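Local coordinates for protein hypoxanthine-guanine phosphoribosyltransferase (PDB 3ACD) that probably salvages purines by joining hypoxanthine or guanine to 5-phospho-alpha-D-ribose 1-diphosphate, giving IMP or GMP and diphosphate, with magnesium as cofactor, at residues Gly10-Ser15 / Phe149-Ala154; Thr107-Ser112 / Arg137-Val142. All blocks are in the same frame, centred on the assembly; numbering follows the deposited sequence.

Contact 1: residues Gly10-Ser15 / Phe149-Ala154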
loop_
_atom_site.group_PDB
_atom_site.type_symbol
_atom_site.label_atom_id
_atom_site.label_comp_id
_atom_site.label_asym_id
_atom_site.label_seq_id
_atom_site.Cartn_x
_atom_site.Cartn_y
_atom_site.Cartn_z
ATOM N N GLY A 10 16.358 17.636 8.956
ATOM C CA GLY A 10 16.597 18.109 7.604
ATOM C C GLY A 10 15.761 19.329 7.252
ATOM O O GLY A 10 14.900 19.735 8.031
ATOM N N PRO A 11 15.981 19.928 6.071
ATOM C CA PRO A 11 15.251 21.113 5.613
ATOM C C PRO A 11 13.809 20.891 5.154
ATOM O O PRO A 11 13.012 21.827 5.143
ATOM C CB PRO A 11 16.134 21.633 4.484
ATOM C CG PRO A 11 16.643 20.366 3.881
ATOM C CD PRO A 11 17.029 19.558 5.103
ATOM N N VAL A 12 13.477 19.662 4.770
ATOM C CA VAL A 12 12.126 19.355 4.304
ATOM C C VAL A 12 11.280 18.684 5.382
ATOM O O VAL A 12 11.670 17.663 5.950
ATOM C CB VAL A 12 12.172 18.442 3.059
ATOM C CG1 VAL A 12 10.757 18.093 2.607
ATOM C CG2 VAL A 12 12.928 19.148 1.941
ATOM N N GLN A 13 10.119 19.272 5.655
ATOM C CA GLN A 13 9.195 18.760 6.657
ATOM C C GLN A 13 7.767 18.988 6.159
ATOM O O GLN A 13 7.374 20.126 5.893
ATOM C CB GLN A 13 9.385 19.507 7.986
ATOM C CG GLN A 13 10.820 19.559 8.521
ATOM C CD GLN A 13 11.342 18.210 8.987
ATOM O OE1 GLN A 13 10.572 17.336 9.389
ATOM N NE2 GLN A 13 12.661 18.044 8.955
ATOM N N ILE A 14 6.996 17.913 6.023
ATOM C CA ILE A 14 5.615 18.029 5.558
ATOM C C ILE A 14 4.727 17.193 6.474
ATOM O O ILE A 14 4.875 15.971 6.553
ATOM C CB ILE A 14 5.467 17.534 4.099
ATOM C CG1 ILE A 14 6.579 18.130 3.231
ATOM C CG2 ILE A 14 4.119 17.961 3.546
ATOM C CD1 ILE A 14 6.538 17.682 1.776
ATOM N N SER A 15 3.800 17.855 7.161
ATOM C CA SER A 15 2.918 17.181 8.109
ATOM C C SER A 15 1.917 16.218 7.491
ATOM O O SER A 15 1.583 16.312 6.310
ATOM C CB SER A 15 2.147 18.206 8.940
ATOM O OG SER A 15 1.170 18.868 8.156
ATOM N N PHE A 149 4.082 17.726 -3.939
ATOM C CA PHE A 149 4.917 18.853 -3.529
ATOM C C PHE A 149 6.257 18.910 -4.255
ATOM O O PHE A 149 6.917 17.885 -4.445
ATOM C CB PHE A 149 5.222 18.753 -2.029
ATOM C CG PHE A 149 4.007 18.622 -1.159
ATOM C CD1 PHE A 149 3.361 19.753 -0.665
ATOM C CD2 PHE A 149 3.518 17.365 -0.815
ATOM C CE1 PHE A 149 2.241 19.630 0.163
ATOM C CE2 PHE A 149 2.402 17.232 0.010
ATOM C CZ PHE A 149 1.764 18.365 0.500
ATOM N N GLU A 150 6.667 20.110 -4.653
ATOM C CA GLU A 150 7.973 20.271 -5.274
ATOM C C GLU A 150 8.872 20.680 -4.112
ATOM O O GLU A 150 8.537 21.598 -3.362
ATOM C CB GLU A 150 7.957 21.369 -6.335
ATOM C CG GLU A 150 9.330 21.638 -6.924
ATOM C CD GLU A 150 9.301 22.702 -7.994
ATOM O OE1 GLU A 150 8.902 22.390 -9.137
ATOM O OE2 GLU A 150 9.661 23.856 -7.683
ATOM N N ILE A 151 10.002 20.002 -3.952
ATOM C CA ILE A 151 10.897 20.311 -2.842
ATOM C C ILE A 151 12.344 20.547 -3.245
ATOM O O ILE A 151 12.758 20.228 -4.361
ATOM C CB ILE A 151 10.886 19.177 -1.787
ATOM C CG1 ILE A 151 11.423 17.883 -2.409
ATOM C CG2 ILE A 151 9.469 18.961 -1.270
ATOM C CD1 ILE A 151 11.639 16.748 -1.417
ATOM N N GLU A 152 13.108 21.118 -2.317
ATOM C CA GLU A 152 14.519 21.382 -2.541
ATOM C C GLU A 152 15.260 20.050 -2.463
ATOM O O GLU A 152 14.696 19.037 -2.040
ATOM C CB GLU A 152 15.064 22.332 -1.471
ATOM C CG GLU A 152 14.975 21.785 -0.054
ATOM C CD GLU A 152 15.621 22.701 0.972
ATOM O OE1 GLU A 152 16.853 22.902 0.901
ATOM O OE2 GLU A 152 14.897 23.220 1.848
ATOM N N ASP A 153 16.524 20.064 -2.865
ATOM C CA ASP A 153 17.352 18.868 -2.849
ATOM C C ASP A 153 17.677 18.433 -1.421
ATOM O O ASP A 153 18.422 19.105 -0.708
ATOM C CB ASP A 153 18.639 19.133 -3.634
ATOM C CG ASP A 153 19.579 17.946 -3.644
ATOM O OD1 ASP A 153 19.124 16.810 -3.397
ATOM O OD2 ASP A 153 20.780 18.151 -3.920
ATOM N N ALA A 154 17.102 17.305 -1.010
ATOM C CA ALA A 154 17.326 16.756 0.322
ATOM C C ALA A 154 16.855 15.306 0.350
ATOM O O ALA A 154 15.984 14.921 -0.433
ATOM C CB ALA A 154 16.558 17.571 1.362
#

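Contact 2: residues Thr107-Ser112 / Arg137-Val142. With IMP (inosinic acid), chain B.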
loop_
_atom_site.group_PDB
_atom_site.type_symbol
_atom_site.label_atom_id
_atom_site.label_comp_id
_atom_site.label_asym_id
_atom_site.label_seq_id
_atom_site.Cartn_x
_atom_site.Cartn_y
_atom_site.Cartn_z
ATOM N N THR A 107 16.301 12.051 -9.970
ATOM C CA THR A 107 16.982 12.329 -11.235
ATOM C C THR A 107 16.012 12.102 -12.394
ATOM O O THR A 107 16.179 12.671 -13.475
ATOM C CB THR A 107 18.214 11.413 -11.455
ATOM O OG1 THR A 107 17.784 10.059 -11.654
ATOM C CG2 THR A 107 19.153 11.481 -10.258
ATOM N N GLY A 108 15.001 11.268 -12.159
ATOM C CA GLY A 108 14.017 10.975 -13.184
ATOM C C GLY A 108 14.348 9.756 -14.033
ATOM O O GLY A 108 13.546 9.334 -14.863
ATOM N N LEU A 109 15.530 9.184 -13.828
ATOM C CA LEU A 109 15.953 8.017 -14.598
ATOM C C LEU A 109 14.990 6.835 -14.480
ATOM O O LEU A 109 14.594 6.245 -15.487
ATOM C CB LEU A 109 17.357 7.585 -14.162
ATOM C CG LEU A 109 18.464 8.616 -14.417
ATOM C CD1 LEU A 109 19.776 8.132 -13.819
ATOM C CD2 LEU A 109 18.608 8.850 -15.914
ATOM N N THR A 110 14.608 6.489 -13.256
ATOM C CA THR A 110 13.701 5.363 -13.055
ATOM C C THR A 110 12.360 5.566 -13.748
ATOM O O THR A 110 11.887 4.687 -14.468
ATOM C CB THR A 110 13.452 5.100 -11.561
ATOM O OG1 THR A 110 14.702 4.848 -10.910
ATOM C CG2 THR A 110 12.556 3.883 -11.382
ATOM N N LEU A 111 11.741 6.722 -13.529
ATOM C CA LEU A 111 10.457 7.000 -14.152
ATOM C C LEU A 111 10.589 6.979 -15.673
ATOM O O LEU A 111 9.696 6.495 -16.371
ATOM C CB LEU A 111 9.919 8.358 -13.685
ATOM C CG LEU A 111 8.560 8.793 -14.243
ATOM C CD1 LEU A 111 7.510 7.722 -13.964
ATOM C CD2 LEU A 111 8.151 10.118 -13.610
ATOM N N SER A 112 11.703 7.500 -16.184
ATOM C CA SER A 112 11.936 7.523 -17.624
ATOM C C SER A 112 11.924 6.099 -18.183
ATOM O O SER A 112 11.284 5.823 -19.198
ATOM C CB SER A 112 13.278 8.187 -17.937
ATOM O OG SER A 112 13.474 8.278 -19.337
ATOM N N ARG A 137 17.553 18.156 -9.195
ATOM C CA ARG A 137 18.316 16.925 -9.393
ATOM C C ARG A 137 17.998 16.238 -10.724
ATOM O O ARG A 137 18.649 15.263 -11.096
ATOM C CB ARG A 137 18.018 15.950 -8.248
ATOM C CG ARG A 137 18.604 16.351 -6.905
ATOM C CD ARG A 137 19.950 15.678 -6.689
ATOM N NE ARG A 137 19.800 14.226 -6.634
ATOM C CZ ARG A 137 20.813 13.366 -6.595
ATOM N NH1 ARG A 137 22.063 13.810 -6.603
ATOM N NH2 ARG A 137 20.575 12.061 -6.554
ATOM N N ARG A 138 17.009 16.761 -11.440
ATOM C CA ARG A 138 16.560 16.184 -12.704
ATOM C C ARG A 138 17.645 16.048 -13.776
ATOM O O ARG A 138 18.279 17.031 -14.169
ATOM C CB ARG A 138 15.384 17.009 -13.243
ATOM C CG ARG A 138 14.455 16.282 -14.214
ATOM C CD ARG A 138 13.952 14.955 -13.636
ATOM N NE ARG A 138 13.682 15.034 -12.202
ATOM C CZ ARG A 138 12.663 15.689 -11.654
ATOM N NH1 ARG A 138 11.786 16.328 -12.415
ATOM N NH2 ARG A 138 12.541 15.726 -10.333
ATOM N N GLN A 139 17.851 14.817 -14.241
ATOM C CA GLN A 139 18.843 14.534 -15.276
ATOM C C GLN A 139 18.157 14.212 -16.600
ATOM O O GLN A 139 18.744 14.359 -17.672
ATOM C CB GLN A 139 19.740 13.370 -14.855
ATOM C CG GLN A 139 20.514 13.635 -13.578
ATOM C CD GLN A 139 21.553 12.573 -13.298
ATOM O OE1 GLN A 139 21.247 11.382 -13.261
ATOM N NE2 GLN A 139 22.795 12.999 -13.092
ATOM N N VAL A 140 16.913 13.754 -16.516
ATOM C CA VAL A 140 16.128 13.441 -17.701
ATOM C C VAL A 140 14.733 14.003 -17.469
ATOM O O VAL A 140 14.143 13.809 -16.405
ATOM C CB VAL A 140 16.054 11.915 -17.960
ATOM C CG1 VAL A 140 15.509 11.196 -16.744
ATOM C CG2 VAL A 140 15.187 11.641 -19.180
ATOM N N GLU A 141 14.211 14.718 -18.456
ATOM C CA GLU A 141 12.898 15.322 -18.314
ATOM C C GLU A 141 11.774 14.299 -18.400
ATOM O O GLU A 141 11.597 13.631 -19.416
ATOM C CB GLU A 141 12.704 16.409 -19.375
ATOM C CG GLU A 141 11.475 17.284 -19.163
ATOM C CD GLU A 141 11.387 17.845 -17.751
ATOM O OE1 GLU A 141 12.411 18.337 -17.231
ATOM O OE2 GLU A 141 10.288 17.800 -17.164
ATOM N N VAL A 142 11.026 14.174 -17.310
ATOM C CA VAL A 142 9.899 13.258 -17.247
ATOM C C VAL A 142 8.687 14.052 -16.774
ATOM O O VAL A 142 8.810 14.983 -15.979
ATOM C CB VAL A 142 10.163 12.088 -16.272
ATOM C CG1 VAL A 142 11.261 11.192 -16.825
ATOM C CG2 VAL A 142 10.561 12.619 -14.907
HETATM P P IMP B . 15.234 8.623 -9.584
HETATM O O1P IMP B . 16.544 9.285 -9.400
HETATM O O2P IMP B . 15.367 7.489 -10.710
HETATM O O3P IMP B . 14.140 9.717 -10.031
HETATM O "O5'" IMP B . 14.797 7.968 -8.168
HETATM C "C5'" IMP B . 14.035 6.763 -8.171
HETATM C "C4'" IMP B . 13.775 6.267 -6.746
HETATM O "O4'" IMP B . 14.811 6.738 -5.833
HETATM C "C3'" IMP B . 12.485 6.901 -6.177
HETATM O "O3'" IMP B . 11.314 6.223 -6.635
HETATM C "C2'" IMP B . 12.709 6.698 -4.669
HETATM O "O2'" IMP B . 12.301 5.390 -4.255
HETATM C "C1'" IMP B . 14.230 6.869 -4.518
HETATM N N9 IMP B . 14.515 8.202 -3.935
HETATM C C8 IMP B . 14.992 9.316 -4.586
HETATM N N7 IMP B . 15.114 10.310 -3.746
HETATM C C5 IMP B . 14.720 9.903 -2.521
HETATM C C6 IMP B . 14.629 10.517 -1.230
HETATM O O6 IMP B . 14.941 11.686 -1.071
HETATM N N1 IMP B . 14.169 9.762 -0.179
HETATM C C2 IMP B . 13.809 8.444 -0.352
HETATM N N3 IMP B . 13.892 7.865 -1.531
HETATM C C4 IMP B . 14.332 8.543 -2.628
#

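Contact 1: residues Gly10-Ser15 / Phe149-Ala154
I14 CG2 makes a CH-pi contact over one face of the F149 ring, 4.1 Å from the centroid, 20° off the normal and shifted toward the rim, nearest CZ and CE2. The other branch ends at the root of the ring, I14 CD1 lying 4.0 Å from F149 CG. The two side chains slide past each other in opposite directions. With CG2 anti to the backbone N, that methyl reaches the far rim, and the extended chi2 of 179° carries CD1 to the CG side.

The remaining apolar contacts are aliphatic. V12 parts its two methyls between neighbours: CG1 meets I151 CG2 at 4.2 Å, the side chains crossing at about a right angle, while V12 CG2 approaches the CB of A154 at 4.0 Å and the CG methylene of E152. A154 CB also receives the P11 ring, with P11 CG 3.8 Å away.

At the exposed end the partner is polar, but the contact is still van der Waals. The carboxylate of E152 leans on the P11 ring, OE2 lying 3.3 Å from P11 CB.

The polar groups of 10-15 bond within the segment or to its other neighbours: Q13 NE2 donates to G10 O at 3.0 Å from above the carbonyl plane, Q13 OE1 pairs with T174 OG1 and V12 O with S175 OG.

Segment 10-15 leads into helix 16-33, where S15 OG caps A18 N, and its backbone bonds to S175 and I173 tie it to the region of strand 174-175. Segment 149-154 continues from strand 146-150 of the parallel sheet; I14 reaches I19 and F149 reaches R22 on helix 16-33, while V12 and I151 both rest on V156 of strand 156-157.

Contact 2: residues Thr107-Ser112 / Arg137-Val142
One carbonyl, T107 O, takes two successive backbone N-H groups from the facing loop. Q139 N binds it at 2.8 Å, in the carbonyl plane and on a lone pair, and V140 N adds a weak bond at 3.3 Å. R138 CD also presses on this oxygen, while the R138 NE pairs with D106 O.

G108, with phi at +92°, turns the chain into helix 109-119 where a CB would collide with R138 CD and V140 O. V140 CG1 packs 3.3 Å from G108 C, and V142 CG2 meets L111 CD2 at 3.7 Å.

T107 OG1, set between the backbone N and the carbonyl carbon (chi1 68°), donates to IMP O1P at 2.7 Å, as does T107 N, and accepts from L109 N in an ST turn. The Q139 side chain lies alongside that of T107 and points the same way, OE1 3.5 Å from T107 CB. An alanine at T107 would probably leave O1P with one donor fewer and L109 N without its ST-turn acceptor.

G108 N and T110 N, with T110 OG1, bind the other phosphate oxygens, so the helix start probably stabilises the phosphate charge, while the loop's bonds to T107 O hold a phosphate-binding residue.

In the fold
The centres of the two contacts lie 18 Å apart, and contact 2 is nested inside the chain loop that contact 1 closes: 10-15 comes first, leading into helix 16-33, then 107-112, 137-142 and finally 149-154. The last three adjoin strands of the parallel sheet of this type I phosphoribosyltransferase. Strand 104-105 leads into 107-112, and 137-142 lies in the loop between strand 132-133 and strand 146-150, from which 149-154 runs on. The contacts meet where D153 OD1 packs against R137 CG at 3.6 Å. They also serve the same nucleotide pocket: contact 2 supplies the phosphate-binding turn, while A154 of contact 1 touches IMP and its carbonyl accepts from K134 NZ, which also bonds to IMP.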